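Local atomic coordinates of beta subunit of photoactivated adenylyl cyclase (Beggiatoa sp. PS, PDB entry 5M2A), a protein that probably makes cyclic AMP from ATP in response to blue light, sensed by a flavin-binding BLUF domain coupled to an adenylyl cyclase domain. Residues T98-L101 against N102-S105; F164-L167 against T168-P172. All coordinates share one frame; numbering follows the deposited sequence. Where two conformers were deposited one is given.

In the fold
Both interactions are local, each formed within one continuous run of chain, but they lie in different domains, with centres about 51 Å apart. Interaction 1 is a surface contact in the BLUF domain, where the chain leaves strand 97-100 and turns toward helix 110-129; it is almost wholly polar, built on asparagine side chains and turn hydrogen bonds. Interaction 2 is partly buried in the cyclase domain and spans the short helix 164-170 close to the magnesium site; regular helical bonds are joined there by a methyl-on-ring contact and a leucine pair. They share no helix or strand, yet each also touches the second subunit.

Interaction 1 (T98-L101 against N102-S105); sequences TINL and NENS
Asn100 grips the chain ahead of it through its side-chain oxygen. Asn100 OD1 takes a bond from Asn102 ND2 at 3.0 Å and a weak one from the backbone, Asn102 N, at 3.1 Å; the latter closes an Asx turn. CG stands anti to the Asn100 N (chi1 -178°), beside the carbonyl carbon, which carries the amide forward over the turn. The two amides are nearly perpendicular, their planes 79° apart: Asn102 ND2 approaches within the plane of the Asn100 carbonyl, whereas OD1 lies tilted from the amide plane of Asn102. These two donors, with a water on ND2, probably help to hold the rotation of the Asn100 amide.

The backbone bonds make two overlapping beta turns of type I, the second closed by a weak bond. Glu103 N reaches Asn100 O at 3.2 Å, coming from above the carbonyl plane, and one residue on Asn104 N meets Leu101 O at 3.3 Å.

On its other branch, Asn100 ND2 packs against the aliphatic part of Glu103, 3.1 Å from Glu103 CG. The water joins the polar ends, accepting from Asn100 ND2 at 3.2 Å and donating to Glu103 OE2 at 3.1 Å. The bend of the Glu103 chain at chi2 (-53°) brings the carboxylate to this water, making an indirect link between amide and acid.

Strand 97-100 pairs in parallel with strand 40-46, tied through Ile99 to Leu43 and Tyr45. Asn102 OD1 accepts from Gln47 N, just beyond strand 40-46, while Asn104 OD1 accepts from Glu106 N. Leu101 packs on Ile112 of the second subunit, and Lys113 NZ, on helix 110-129 of the same chain, donates a hydrogen bond to Asn104 O.

Interaction 2 (F164-L167 against T168-P172); sequences FSTL and TEKLP
From Thr168 to Leu171 each backbone N-H bonds to the carbonyl four residues back, Phe164 O to Leu167 O, at 2.9 to 3.0 Å, the Thr168 N to Phe164 O bond being the straightest at 166°. Over one face of the Phe164 ring sits the methyl of Thr168, a CH-pi contact with CG2 3.6 Å from the ring centroid, offset toward the rim near CE2. Phe164 turns its ring back under this methyl because CG is anti to the backbone N (chi1 -171°). The other branch of Thr168 is directed back toward the preceding turn, OG1 standing 3.0 Å from Ser165 O and 3.1 Å from Phe164 O, two carbonyls within reach of its proton.

Helix 164-170 follows the first long strand of the cyclase domain, 150-161, whose end supplies Asp160 and Ile161 to the magnesium site completed by Asp204. The nearest side-chain atom of Phe164, which touches Asp204, is about 3 Å from the ion, without belonging to the site. With the ring cut back to an alanine methyl, the Thr168 methyl would probably lose its aromatic partner and a gap open beside Val176.

One turn apart, the Leu167 and Leu171 side chains run alongside each other, Leu167 CD2 4.2 Å from Leu171 CD1. Glu169 and Lys170 form salt bridges to Arg346 and Glu350, on and just after helix 338-349, and Phe164 packs on Leu272 of the second subunit.

Interaction 1 (T98-L101 against N102-S105)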
ATOM      1  N   THR A  98      -3.797  32.098 -15.625  1.00 34.72           N
ATOM      2  CA  THR A  98      -3.502  31.841 -14.219  1.00 37.87           C
ATOM      3  C   THR A  98      -4.708  32.224 -13.374  1.00 37.72           C
ATOM      4  O   THR A  98      -5.224  33.338 -13.493  1.00 37.38           O
ATOM      5  CB  THR A  98      -2.270  32.616 -13.751  1.00 43.89           C
ATOM      6  OG1 THR A  98      -1.122  32.172 -14.483  1.00 43.47           O
ATOM      7  CG2 THR A  98      -2.036  32.397 -12.251  1.00 41.67           C
ATOM      8  N   ILE A  99      -5.145  31.307 -12.521  1.00 35.88           N
ATOM      9  CA  ILE A  99      -6.307  31.513 -11.669  1.00 37.62           C
ATOM     10  C   ILE A  99      -5.866  31.319 -10.226  1.00 36.28           C
ATOM     11  O   ILE A  99      -5.439  30.222  -9.847  1.00 30.56           O
ATOM     12  CB  ILE A  99      -7.448  30.550 -12.029  1.00 37.53           C
ATOM     13  CG1 ILE A  99      -7.849  30.725 -13.496  1.00 39.23           C
ATOM     14  CG2 ILE A  99      -8.640  30.787 -11.122  1.00 43.27           C
ATOM     15  CD1 ILE A  99      -8.908  29.754 -13.958  1.00 45.07           C
ATOM     16  N   ASN A 100      -5.961  32.380  -9.426  1.00 37.94           N
ATOM     17  CA  ASN A 100      -5.683  32.297  -7.993  1.00 37.04           C
ATOM     18  C   ASN A 100      -6.979  31.932  -7.283  1.00 35.41           C
ATOM     19  O   ASN A 100      -7.785  32.806  -6.947  1.00 39.51           O
ATOM     20  CB  ASN A 100      -5.120  33.609  -7.461  1.00 42.50           C
ATOM     21  CG  ASN A 100      -4.780  33.533  -5.988  1.00 44.21           C
ATOM     22  OD1 ASN A 100      -4.933  32.483  -5.360  1.00 37.25           O
ATOM     23  ND2 ASN A 100      -4.294  34.635  -5.432  1.00 50.34           N
ATOM     24  N   LEU A 101      -7.176  30.636  -7.038  1.00 31.57           N
ATOM     25  CA  LEU A 101      -8.413  30.191  -6.417  1.00 39.98           C
ATOM     26  C   LEU A 101      -8.534  30.642  -4.965  1.00 41.81           C
ATOM     27  O   LEU A 101      -9.651  30.685  -4.442  1.00 47.17           O
ATOM     28  CB  LEU A 101      -8.527  28.668  -6.517  1.00 43.83           C
ATOM     29  CG  LEU A 101      -9.940  28.160  -6.833  1.00 45.32           C
ATOM     30  CD1 LEU A 101     -10.451  28.782  -8.117  1.00 47.32           C
ATOM     31  CD2 LEU A 101      -9.982  26.639  -6.928  1.00 41.58           C
ATOM     32  N   ASN A 102      -7.422  30.991  -4.309  1.00 38.46           N
ATOM     33  CA  ASN A 102      -7.509  31.514  -2.948  1.00 48.17           C
ATOM     34  C   ASN A 102      -8.306  32.812  -2.905  1.00 51.72           C
ATOM     35  O   ASN A 102      -9.081  33.043  -1.971  1.00 57.63           O
ATOM     36  CB  ASN A 102      -6.115  31.750  -2.357  1.00 47.78           C
ATOM     37  CG  ASN A 102      -5.231  30.524  -2.410  1.00 49.10           C
ATOM     38  OD1 ASN A 102      -5.512  29.502  -1.775  1.00 46.34           O
ATOM     39  ND2 ASN A 102      -4.133  30.630  -3.149  1.00 48.81           N
ATOM     40  N   GLU A 103      -8.121  33.677  -3.903  1.00 53.28           N
ATOM     41  CA  GLU A 103      -8.754  34.991  -3.901  1.00 60.09           C
ATOM     42  C   GLU A 103     -10.215  34.963  -4.324  1.00 58.72           C
ATOM     43  O   GLU A 103     -10.892  35.989  -4.208  1.00 63.00           O
ATOM     44  CB  GLU A 103      -7.992  35.961  -4.813  1.00 66.78           C
ATOM     45  CG  GLU A 103      -6.631  36.378  -4.285  1.00 76.89           C
ATOM     46  CD  GLU A 103      -6.684  36.935  -2.871  1.00 85.50           C
ATOM     47  OE1 GLU A 103      -7.622  37.699  -2.556  1.00 86.94           O
ATOM     48  OE2 GLU A 103      -5.781  36.601  -2.072  1.00 88.22           O
ATOM     49  N   ASN A 104     -10.721  33.834  -4.811  1.00 54.08           N
ATOM     50  CA  ASN A 104     -12.115  33.764  -5.225  1.00 56.06           C
ATOM     51  C   ASN A 104     -12.992  33.569  -3.995  1.00 58.87           C
ATOM     52  O   ASN A 104     -12.912  32.537  -3.322  1.00 61.40           O
ATOM     53  CB  ASN A 104     -12.325  32.637  -6.232  1.00 54.15           C
ATOM     54  CG  ASN A 104     -13.647  32.755  -6.965  1.00 58.07           C
ATOM     55  OD1 ASN A 104     -14.635  33.240  -6.415  1.00 67.23           O
ATOM     56  ND2 ASN A 104     -13.673  32.304  -8.213  1.00 57.92           N
ATOM     57  N   SER A 105     -13.825  34.566  -3.701  1.00 60.40           N
ATOM     58  CA  SER A 105     -14.722  34.532  -2.555  1.00 63.78           C
ATOM     59  C   SER A 105     -16.184  34.405  -2.961  1.00 64.89           C
ATOM     60  O   SER A 105     -17.068  34.567  -2.111  1.00 66.88           O
ATOM     61  CB  SER A 105     -14.518  35.781  -1.694  1.00 68.00           C
ATOM     62  OG  SER A 105     -14.512  36.954  -2.491  1.00 70.14           O
TER
HETATM   63  O   HOH W   1      -3.685  34.385  -2.342  1.00 54.86           O

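Interaction 2 (F164-L167 against T168-P172)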
ATOM      1  N   PHE A 164      15.221  -7.684  16.135  1.00 22.79           N
ATOM      2  CA  PHE A 164      14.025  -6.864  16.302  1.00 23.24           C
ATOM      3  C   PHE A 164      13.095  -7.428  17.371  1.00 23.79           C
ATOM      4  O   PHE A 164      12.406  -6.662  18.057  1.00 24.45           O
ATOM      5  CB  PHE A 164      13.299  -6.725  14.965  1.00 22.59           C
ATOM      6  CG  PHE A 164      12.174  -5.728  14.996  1.00 23.24           C
ATOM      7  CD1 PHE A 164      12.435  -4.393  15.232  1.00 21.95           C
ATOM      8  CD2 PHE A 164      10.863  -6.137  14.796  1.00 24.22           C
ATOM      9  CE1 PHE A 164      11.410  -3.457  15.266  1.00 23.38           C
ATOM     10  CE2 PHE A 164       9.829  -5.211  14.826  1.00 24.62           C
ATOM     11  CZ  PHE A 164      10.102  -3.870  15.060  1.00 24.71           C
ATOM     12  N   SER A 165      13.068  -8.755  17.542  1.00 23.38           N
ATOM     13  CA  SER A 165      12.245  -9.333  18.600  0.70 29.59           C
ATOM     14  C   SER A 165      12.690  -8.850  19.971  1.00 28.69           C
ATOM     15  O   SER A 165      11.857  -8.629  20.855  1.00 30.19           O
ATOM     16  CB  SER A 165      12.283 -10.862  18.541  0.70 32.02           C
ATOM     17  OG  SER A 165      11.585 -11.328  17.401  0.70 38.58           O
ATOM     18  N   THR A 166      13.995  -8.672  20.169  1.00 28.13           N
ATOM     19  CA  THR A 166      14.468  -8.177  21.460  1.00 29.51           C
ATOM     20  C   THR A 166      14.090  -6.714  21.650  1.00 26.80           C
ATOM     21  O   THR A 166      13.687  -6.302  22.746  1.00 27.66           O
ATOM     22  CB  THR A 166      15.982  -8.356  21.563  1.00 32.27           C
ATOM     23  OG1 THR A 166      16.325  -9.726  21.293  1.00 32.89           O
ATOM     24  CG2 THR A 166      16.466  -7.977  22.947  1.00 38.40           C
ATOM     25  N   LEU A 167      14.223  -5.913  20.592  1.00 26.21           N
ATOM     26  CA  LEU A 167      13.852  -4.506  20.671  1.00 22.98           C
ATOM     27  C   LEU A 167      12.373  -4.337  20.997  1.00 27.22           C
ATOM     28  O   LEU A 167      12.009  -3.514  21.846  1.00 28.17           O
ATOM     29  CB  LEU A 167      14.196  -3.807  19.356  1.00 24.79           C
ATOM     30  CG  LEU A 167      15.688  -3.847  19.019  1.00 28.54           C
ATOM     31  CD1 LEU A 167      15.922  -3.389  17.594  1.00 25.19           C
ATOM     32  CD2 LEU A 167      16.497  -2.996  19.992  1.00 26.97           C
ATOM     33  N   THR A 168      11.504  -5.111  20.337  1.00 25.01           N
ATOM     34  CA  THR A 168      10.074  -4.999  20.619  1.00 28.04           C
ATOM     35  C   THR A 168       9.731  -5.529  22.000  1.00 32.76           C
ATOM     36  O   THR A 168       8.776  -5.050  22.625  1.00 36.93           O
ATOM     37  CB  THR A 168       9.248  -5.740  19.565  1.00 35.09           C
ATOM     38  OG1 THR A 168       9.668  -7.108  19.485  1.00 36.04           O
ATOM     39  CG2 THR A 168       9.406  -5.077  18.222  1.00 30.20           C
ATOM     40  N   GLU A 169      10.490  -6.506  22.494  1.00 34.05           N
ATOM     41  CA  GLU A 169      10.227  -7.038  23.826  1.00 31.95           C
ATOM     42  C   GLU A 169      10.621  -6.062  24.926  1.00 34.77           C
ATOM     43  O   GLU A 169       9.956  -6.005  25.965  1.00 39.06           O
ATOM     44  CB  GLU A 169      10.966  -8.363  24.024  1.00 38.89           C
ATOM     45  CG  GLU A 169      10.719  -8.995  25.388  1.00 46.48           C
ATOM     46  CD  GLU A 169      11.486 -10.286  25.594  1.00 60.05           C
ATOM     47  OE1 GLU A 169      12.527 -10.481  24.932  1.00 65.37           O
ATOM     48  OE2 GLU A 169      11.046 -11.110  26.422  1.00 69.35           O
ATOM     49  N   LYS A 170      11.688  -5.291  24.726  1.00 27.29           N
ATOM     50  CA  LYS A 170      12.233  -4.458  25.789  1.00 29.43           C
ATOM     51  C   LYS A 170      11.904  -2.974  25.656  1.00 25.87           C
ATOM     52  O   LYS A 170      12.022  -2.246  26.647  1.00 30.70           O
ATOM     53  CB  LYS A 170      13.757  -4.628  25.853  1.00 34.64           C
ATOM     54  CG  LYS A 170      14.221  -6.052  26.158  1.00 40.80           C
ATOM     55  CD  LYS A 170      13.387  -6.671  27.265  1.00 48.25           C
ATOM     56  CE  LYS A 170      14.055  -7.897  27.866  1.00 58.22           C
ATOM     57  NZ  LYS A 170      14.927  -7.547  29.027  1.00 61.41           N
ATOM     58  N   LEU A 171      11.505  -2.504  24.478  1.00 23.10           N
ATOM     59  CA  LEU A 171      11.312  -1.063  24.365  1.00 22.61           C
ATOM     60  C   LEU A 171       9.834  -0.699  24.449  1.00 25.51           C
ATOM     61  O   LEU A 171       8.975  -1.492  24.059  1.00 28.45           O
ATOM     62  CB  LEU A 171      11.871  -0.557  23.034  1.00 21.15           C
ATOM     63  CG  LEU A 171      13.391  -0.545  22.903  1.00 30.40           C
ATOM     64  CD1 LEU A 171      13.751  -0.186  21.476  1.00 26.83           C
ATOM     65  CD2 LEU A 171      13.990   0.444  23.898  1.00 34.21           C
ATOM     66  N   PRO A 172       9.490   0.479  24.966  1.00 24.30           N
ATOM     67  CA  PRO A 172       8.095   0.929  24.897  1.00 23.30           C
ATOM     68  C   PRO A 172       7.686   1.168  23.451  1.00 21.78           C
ATOM     69  O   PRO A 172       8.506   1.487  22.592  1.00 20.70           O
ATOM     70  CB  PRO A 172       8.085   2.231  25.700  1.00 28.92           C
ATOM     71  CG  PRO A 172       9.522   2.673  25.749  1.00 35.82           C
ATOM     72  CD  PRO A 172      10.342   1.416  25.720  1.00 30.77           C
TER